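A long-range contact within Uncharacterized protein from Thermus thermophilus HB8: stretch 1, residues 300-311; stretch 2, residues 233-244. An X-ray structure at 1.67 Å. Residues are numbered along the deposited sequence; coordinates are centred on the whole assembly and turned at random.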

ATOM      1  N   SER A 300      -4.516  22.772  -7.153  1.00  9.77           N
ATOM      2  CA  SER A 300      -4.809  21.606  -7.992  1.00  9.61           C
ATOM      3  C   SER A 300      -3.690  20.554  -7.920  1.00  9.45           C
ATOM      4  O   SER A 300      -3.934  19.387  -8.216  1.00  9.54           O
ATOM      5  CB  SER A 300      -5.070  21.995  -9.447  1.00  9.41           C
ATOM      6  OG  SER A 300      -3.959  22.627 -10.010  1.00  9.20           O
ATOM      7  N   ALA A 301      -2.476  20.958  -7.553  1.00  8.80           N
ATOM      8  CA  ALA A 301      -1.370  20.005  -7.417  1.00  9.00           C
ATOM      9  C   ALA A 301      -1.643  18.948  -6.348  1.00  8.67           C
ATOM     10  O   ALA A 301      -1.165  17.830  -6.441  1.00  8.91           O
ATOM     11  CB  ALA A 301      -0.068  20.720  -7.098  1.00  8.98           C
ATOM     12  N   GLY A 302      -2.422  19.312  -5.341  1.00  8.98           N
ATOM     13  CA  GLY A 302      -2.788  18.403  -4.274  1.00  8.98           C
ATOM     14  C   GLY A 302      -3.685  17.246  -4.676  1.00  9.33           C
ATOM     15  O   GLY A 302      -3.862  16.342  -3.882  1.00  9.52           O
ATOM     16  N   PHE A 303      -4.251  17.277  -5.885  1.00  9.28           N
ATOM     17  CA  PHE A 303      -4.971  16.136  -6.451  1.00  9.50           C
ATOM     18  C   PHE A 303      -4.019  15.150  -7.141  1.00  9.45           C
ATOM     19  O   PHE A 303      -4.394  14.000  -7.384  1.00  8.98           O
ATOM     20  CB  PHE A 303      -6.029  16.578  -7.462  1.00  9.62           C
ATOM     21  CG  PHE A 303      -7.207  17.274  -6.854  1.00  9.96           C
ATOM     22  CD1 PHE A 303      -8.308  16.538  -6.413  1.00  9.99           C
ATOM     23  CD2 PHE A 303      -7.225  18.647  -6.739  1.00  9.84           C
ATOM     24  CE1 PHE A 303      -9.403  17.171  -5.857  1.00  9.85           C
ATOM     25  CE2 PHE A 303      -8.327  19.293  -6.177  1.00  9.94           C
ATOM     26  CZ  PHE A 303      -9.396  18.555  -5.726  1.00  9.90           C
ATOM     27  N   LEU A 304      -2.780  15.559  -7.406  1.00  9.34           N
ATOM     28  CA  LEU A 304      -1.915  14.751  -8.255  1.00  9.43           C
ATOM     29  C   LEU A 304      -1.464  13.426  -7.617  1.00  9.07           C
ATOM     30  O   LEU A 304      -1.107  12.523  -8.350  1.00  9.31           O
ATOM     31  CB  LEU A 304      -0.748  15.566  -8.803  1.00  9.59           C
ATOM     32  CG  LEU A 304      -1.156  16.631  -9.831  1.00  9.69           C
ATOM     33  CD1 LEU A 304       0.044  17.508 -10.121  1.00  9.50           C
ATOM     34  CD2 LEU A 304      -1.675  15.991 -11.111  1.00  9.74           C
ATOM     35  N   PRO A 305      -1.549  13.266  -6.281  1.00  9.25           N
ATOM     36  CA  PRO A 305      -1.254  11.895  -5.808  1.00  9.33           C
ATOM     37  C   PRO A 305      -2.178  10.816  -6.379  1.00  9.26           C
ATOM     38  O   PRO A 305      -1.811   9.649  -6.412  1.00  9.69           O
ATOM     39  CB  PRO A 305      -1.313  12.031  -4.286  1.00  9.48           C
ATOM     40  CG  PRO A 305      -0.856  13.429  -4.063  1.00  9.41           C
ATOM     41  CD  PRO A 305      -1.544  14.215  -5.159  1.00  9.29           C
ATOM     42  N   LEU A 306      -3.360  11.188  -6.846  1.00  9.37           N
ATOM     43  CA  LEU A 306      -4.199  10.220  -7.556  1.00  9.80           C
ATOM     44  C   LEU A 306      -3.489   9.641  -8.790  1.00  9.59           C
ATOM     45  O   LEU A 306      -3.593   8.447  -9.083  1.00  9.38           O
ATOM     46  CB  LEU A 306      -5.512  10.867  -7.968  1.00 10.22           C
ATOM     47  CG  LEU A 306      -6.407  11.372  -6.843  1.00 10.75           C
ATOM     48  CD1 LEU A 306      -7.447  12.340  -7.398  1.00 11.30           C
ATOM     49  CD2 LEU A 306      -7.059  10.223  -6.087  1.00 11.49           C
ATOM     50  N   PHE A 307      -2.787  10.509  -9.516  1.00  9.76           N
ATOM     51  CA  PHE A 307      -2.034  10.125 -10.706  1.00 10.09           C
ATOM     52  C   PHE A 307      -0.839   9.246 -10.325  1.00 10.76           C
ATOM     53  O   PHE A 307      -0.403   8.404 -11.110  1.00 10.97           O
ATOM     54  CB  PHE A 307      -1.581  11.414 -11.407  1.00 10.04           C
ATOM     55  CG  PHE A 307      -0.916  11.222 -12.750  1.00 10.54           C
ATOM     56  CD1 PHE A 307      -1.644  10.783 -13.845  1.00 10.68           C
ATOM     57  CD2 PHE A 307       0.428  11.519 -12.928  1.00 10.89           C
ATOM     58  CE1 PHE A 307      -1.060  10.652 -15.087  1.00 10.86           C
ATOM     59  CE2 PHE A 307       1.017  11.399 -14.175  1.00 11.00           C
ATOM     60  CZ  PHE A 307       0.279  10.950 -15.245  1.00 10.96           C
ATOM     61  N   ALA A 308      -0.290   9.477  -9.138  1.00 11.48           N
ATOM     62  CA  ALA A 308       0.775   8.623  -8.607  1.00 11.87           C
ATOM     63  C   ALA A 308       0.272   7.223  -8.202  1.00 12.87           C
ATOM     64  O   ALA A 308       1.008   6.244  -8.275  1.00 13.45           O
ATOM     65  CB  ALA A 308       1.458   9.302  -7.423  1.00 12.03           C
ATOM     66  N   GLY A 309      -0.967   7.141  -7.746  1.00 12.69           N
ATOM     67  CA  GLY A 309      -1.558   5.870  -7.328  1.00 13.35           C
ATOM     68  C   GLY A 309      -1.217   5.444  -5.907  1.00 14.00           C
ATOM     69  O   GLY A 309      -1.287   4.254  -5.581  1.00 12.99           O
ATOM     70  N   THR A 310      -0.875   6.415  -5.063  1.00 14.68           N
ATOM     71  CA  THR A 310      -0.504   6.157  -3.651  1.00 15.64           C
ATOM     72  C   THR A 310      -1.652   6.150  -2.623  1.00 14.85           C
ATOM     73  O   THR A 310      -1.587   5.395  -1.645  1.00 14.67           O
ATOM     74  CB  THR A 310       0.600   7.150  -3.169  1.00 16.83           C
ATOM     75  OG1 THR A 310       0.102   8.495  -3.111  1.00 18.72           O
ATOM     76  CG2 THR A 310       1.808   7.093  -4.052  1.00 18.53           C
ATOM     77  N   PRO A 311      -2.695   6.989  -2.790  1.00 14.97           N
ATOM     78  CA  PRO A 311      -3.691   6.969  -1.719  1.00 14.80           C
ATOM     79  C   PRO A 311      -4.507   5.693  -1.682  1.00 14.09           C
ATOM     80  O   PRO A 311      -4.610   4.997  -2.694  1.00 13.23           O
ATOM     81  CB  PRO A 311      -4.651   8.113  -2.081  1.00 15.61           C
ATOM     82  CG  PRO A 311      -4.322   8.518  -3.432  1.00 15.75           C
ATOM     83  CD  PRO A 311      -2.928   8.086  -3.744  1.00 15.39           C
TER
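Stretch 2, residues 233-244: VDVGFNAILQRA

Stretch 2 is a helix from Val235 to Ala244, continuing later in the chain, and it lies along stretch 1 in the same chain direction. The evidence is the order of the three closest CA pairs: Ala301 CA to Gly236 CA at 4.7 Å, Pro305 CA to Ala239 CA at 4.9 Å and Ala308 CA to Arg243 CA at 4.3 Å, so both stretches advance together. Such close backbone approach goes with small residues: each of these three pairs includes an alanine or a glycine. The contact buries 582 Å², both sides summed.

The helix begins with a cap. Asp234, chi1 in t, accepts at OD1 from Gly236 N (2.9 Å) and, in a weak bond, at OD2 from Phe237 N (3.0 Å). From there the backbone runs in regular i to i+4 bonds, for example Ala239 N to Val235 O at 2.9 Å. Stretch 1 is less uniform: a 3-10 segment spans Ser300 to Phe303, with Phe303 N to Ser300 O at 3.2 Å, and a short helix follows through Ala308. Gly309 ends it with phi/psi of 83/24, a positive phi at which a CB would be jammed against the preceding carbonyl oxygen.

At the first level, the methyl of Ala301 lies over the helix start, CB to Gly236 N at 4.0 Å. The hollow at Gly236 depends on its lack of a side chain: an ideal CB there would lie 3.3 Å from Ala301 CB, a tight approach, and 3.6 Å from Leu304 CD1. Leu304, an m,t rotamer, uses this room, its CD1 reaching Gly236 CA at 3.8 Å and Ile240 CD1 at 4.3 Å. Val235 is the bump in return. Its CG1 touches Ala301 O at 3.6 Å and Gly302 N at 3.8 Å, while CG2 meets Pro305 CG at 3.8 Å.

At the second level, Ala239 points its CB toward stretch 1 and fits among three residues: Leu304 O at 3.4 Å from that CB, Pro305 N at 3.7 Å, and Ala308 CB at 4.2 Å. Ala308 in turn sets its CB 3.3 Å from Ala239 O and 3.9 Å from Gln242 CG. The two small methyls thus each pack against the other stretch's backbone. Farther along, Thr310 CG2 meets Gln242 CG at 3.7 Å.

The last level adds the polar contacts. Ala308 CA passes 3.9 Å from Arg243 CB, and the arginine side chain runs on to Phe307, where NH1 donates to Phe307 O at 2.9 Å with an N-H...O angle of 165°. The guanidinium also covers one face of the Phe307 ring: Arg243 CZ is 4.4 Å from the ring centroid and 21° off its normal, a cation-pi geometry, with NH1 3.5 Å from Phe307 CE1. One residue therefore engages both the carbonyl and the ring of Phe307, while its NE and NH2 are bonded elsewhere in the structure.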

ATOM      1  N   VAL A 233       9.075  20.949  -0.560  1.00 10.50           N
ATOM      2  CA  VAL A 233       8.612  19.659  -1.056  1.00 10.60           C
ATOM      3  C   VAL A 233       7.272  19.924  -1.741  1.00 10.18           C
ATOM      4  O   VAL A 233       6.245  20.118  -1.089  1.00 10.31           O
ATOM      5  CB  VAL A 233       8.475  18.591   0.053  1.00 10.42           C
ATOM      6  CG1 VAL A 233       7.863  17.317  -0.519  1.00 10.64           C
ATOM      7  CG2 VAL A 233       9.843  18.311   0.678  1.00 10.82           C
ATOM      8  N   ASP A 234       7.293  19.936  -3.077  1.00 10.14           N
ATOM      9  CA  ASP A 234       6.121  20.187  -3.887  1.00 10.21           C
ATOM     10  C   ASP A 234       5.329  18.888  -4.076  1.00 10.04           C
ATOM     11  O   ASP A 234       5.860  17.891  -4.602  1.00 10.30           O
ATOM     12  CB  ASP A 234       6.549  20.759  -5.246  1.00 10.00           C
ATOM     13  CG  ASP A 234       5.396  20.893  -6.237  1.00 10.48           C
ATOM     14  OD1 ASP A 234       4.214  20.967  -5.833  1.00 10.55           O
ATOM     15  OD2 ASP A 234       5.695  20.914  -7.461  1.00 10.94           O
ATOM     16  N   VAL A 235       4.064  18.906  -3.692  1.00  9.85           N
ATOM     17  CA  VAL A 235       3.222  17.736  -3.875  1.00  9.79           C
ATOM     18  C   VAL A 235       3.090  17.360  -5.352  1.00  9.44           C
ATOM     19  O   VAL A 235       3.083  16.177  -5.699  1.00  9.13           O
ATOM     20  CB  VAL A 235       1.831  17.882  -3.207  1.00 10.14           C
ATOM     21  CG1 VAL A 235       1.015  19.028  -3.790  1.00 10.26           C
ATOM     22  CG2 VAL A 235       1.063  16.582  -3.302  1.00 10.37           C
ATOM     23  N   GLY A 236       3.002  18.363  -6.235  1.00  9.28           N
ATOM     24  CA  GLY A 236       2.883  18.079  -7.655  1.00  9.28           C
ATOM     25  C   GLY A 236       4.111  17.379  -8.230  1.00  9.04           C
ATOM     26  O   GLY A 236       3.995  16.323  -8.851  1.00  8.66           O
ATOM     27  N   PHE A 237       5.286  17.977  -8.016  1.00  8.77           N
ATOM     28  CA  PHE A 237       6.557  17.439  -8.486  1.00  9.33           C
ATOM     29  C   PHE A 237       6.706  16.007  -7.994  1.00  9.18           C
ATOM     30  O   PHE A 237       7.014  15.113  -8.745  1.00  9.30           O
ATOM     31  CB  PHE A 237       7.716  18.302  -7.987  1.00  9.32           C
ATOM     32  CG  PHE A 237       9.015  18.064  -8.702  1.00  9.73           C
ATOM     33  CD1 PHE A 237       9.768  16.945  -8.448  1.00  9.88           C
ATOM     34  CD2 PHE A 237       9.504  18.998  -9.612  1.00  9.60           C
ATOM     35  CE1 PHE A 237      10.966  16.735  -9.102  1.00 10.12           C
ATOM     36  CE2 PHE A 237      10.699  18.796 -10.261  1.00 10.04           C
ATOM     37  CZ  PHE A 237      11.430  17.665 -10.017  1.00 10.34           C
ATOM     38  N   ASN A 238       6.437  15.796  -6.715  1.00  9.32           N
ATOM     39  CA  ASN A 238       6.628  14.480  -6.123  1.00  9.36           C
ATOM     40  C   ASN A 238       5.616  13.429  -6.532  1.00  9.20           C
ATOM     41  O   ASN A 238       5.969  12.254  -6.683  1.00  9.35           O
ATOM     42  CB  ASN A 238       6.740  14.606  -4.603  1.00  9.13           C
ATOM     43  CG  ASN A 238       8.130  15.041  -4.192  1.00  9.27           C
ATOM     44  OD1 ASN A 238       9.050  14.227  -4.143  1.00  9.54           O
ATOM     45  ND2 ASN A 238       8.306  16.343  -3.957  1.00  9.50           N
ATOM     46  N   ALA A 239       4.366  13.825  -6.732  1.00  9.36           N
ATOM     47  CA  ALA A 239       3.378  12.883  -7.230  1.00  9.21           C
ATOM     48  C   ALA A 239       3.751  12.445  -8.627  1.00  8.92           C
ATOM     49  O   ALA A 239       3.656  11.258  -8.973  1.00  8.61           O
ATOM     50  CB  ALA A 239       1.998  13.496  -7.232  1.00  9.33           C
ATOM     51  N   ILE A 240       4.180  13.404  -9.442  1.00  8.74           N
ATOM     52  CA  ILE A 240       4.606  13.099 -10.815  1.00  8.77           C
ATOM     53  C   ILE A 240       5.848  12.194 -10.837  1.00  8.84           C
ATOM     54  O   ILE A 240       5.935  11.232 -11.634  1.00  9.20           O
ATOM     55  CB  ILE A 240       4.785  14.418 -11.625  1.00  8.51           C
ATOM     56  CG1 ILE A 240       3.395  14.982 -11.967  1.00  8.85           C
ATOM     57  CG2 ILE A 240       5.617  14.223 -12.888  1.00  8.73           C
ATOM     58  CD1 ILE A 240       3.434  16.398 -12.457  1.00  8.64           C
ATOM     59  N   LEU A 241       6.798  12.465  -9.944  1.00  9.17           N
ATOM     60  CA  LEU A 241       7.984  11.615  -9.802  1.00  9.46           C
ATOM     61  C   LEU A 241       7.642  10.195  -9.350  1.00  9.48           C
ATOM     62  O   LEU A 241       8.193   9.226  -9.866  1.00 10.14           O
ATOM     63  CB  LEU A 241       8.992  12.261  -8.864  1.00  9.82           C
ATOM     64  CG  LEU A 241      10.253  11.462  -8.491  1.00 10.17           C
ATOM     65  CD1 LEU A 241      11.023  10.987  -9.715  1.00 10.53           C
ATOM     66  CD2 LEU A 241      11.155  12.298  -7.601  1.00 10.66           C
ATOM     67  N   GLN A 242       6.733  10.059  -8.389  1.00  9.80           N
ATOM     68  CA  GLN A 242       6.325   8.720  -7.948  1.00 10.48           C
ATOM     69  C   GLN A 242       5.711   7.956  -9.120  1.00  9.78           C
ATOM     70  O   GLN A 242       6.019   6.794  -9.337  1.00  9.68           O
ATOM     71  CB  GLN A 242       5.346   8.812  -6.782  1.00 12.28           C
ATOM     72  CG  GLN A 242       4.720   7.483  -6.345  1.00 13.85           C
ATOM     73  CD  GLN A 242       5.676   6.533  -5.618  1.00 15.87           C
ATOM     74  OE1 GLN A 242       6.808   6.885  -5.275  1.00 17.53           O
ATOM     75  NE2 GLN A 242       5.204   5.312  -5.387  1.00 16.71           N
ATOM     76  N   ARG A 243       4.803   8.599  -9.861  1.00  9.39           N
ATOM     77  CA  ARG A 243       4.219   7.950 -11.032  1.00  9.27           C
ATOM     78  C   ARG A 243       5.304   7.565 -12.037  1.00  9.21           C
ATOM     79  O   ARG A 243       5.303   6.442 -12.559  1.00  9.45           O
ATOM     80  CB  ARG A 243       3.160   8.829 -11.687  1.00  9.35           C
ATOM     81  CG  ARG A 243       2.576   8.265 -12.972  1.00  9.42           C
ATOM     82  CD  ARG A 243       1.958   6.883 -12.851  1.00  9.65           C
ATOM     83  NE  ARG A 243       1.425   6.447 -14.138  1.00 10.11           N
ATOM     84  CZ  ARG A 243       0.191   6.715 -14.590  1.00 10.60           C
ATOM     85  NH1 ARG A 243      -0.673   7.388 -13.862  1.00 11.12           N
ATOM     86  NH2 ARG A 243      -0.181   6.291 -15.785  1.00 11.41           N
ATOM     87  N   ALA A 244       6.238   8.480 -12.281  1.00  9.31           N
ATOM     88  CA  ALA A 244       7.285   8.244 -13.245  1.00  9.71           C
ATOM     89  C   ALA A 244       8.198   7.095 -12.803  1.00  9.69           C
ATOM     90  O   ALA A 244       8.617   6.305 -13.638  1.00  9.92           O
ATOM     91  CB  ALA A 244       8.071   9.515 -13.488  1.00  9.67           C
TER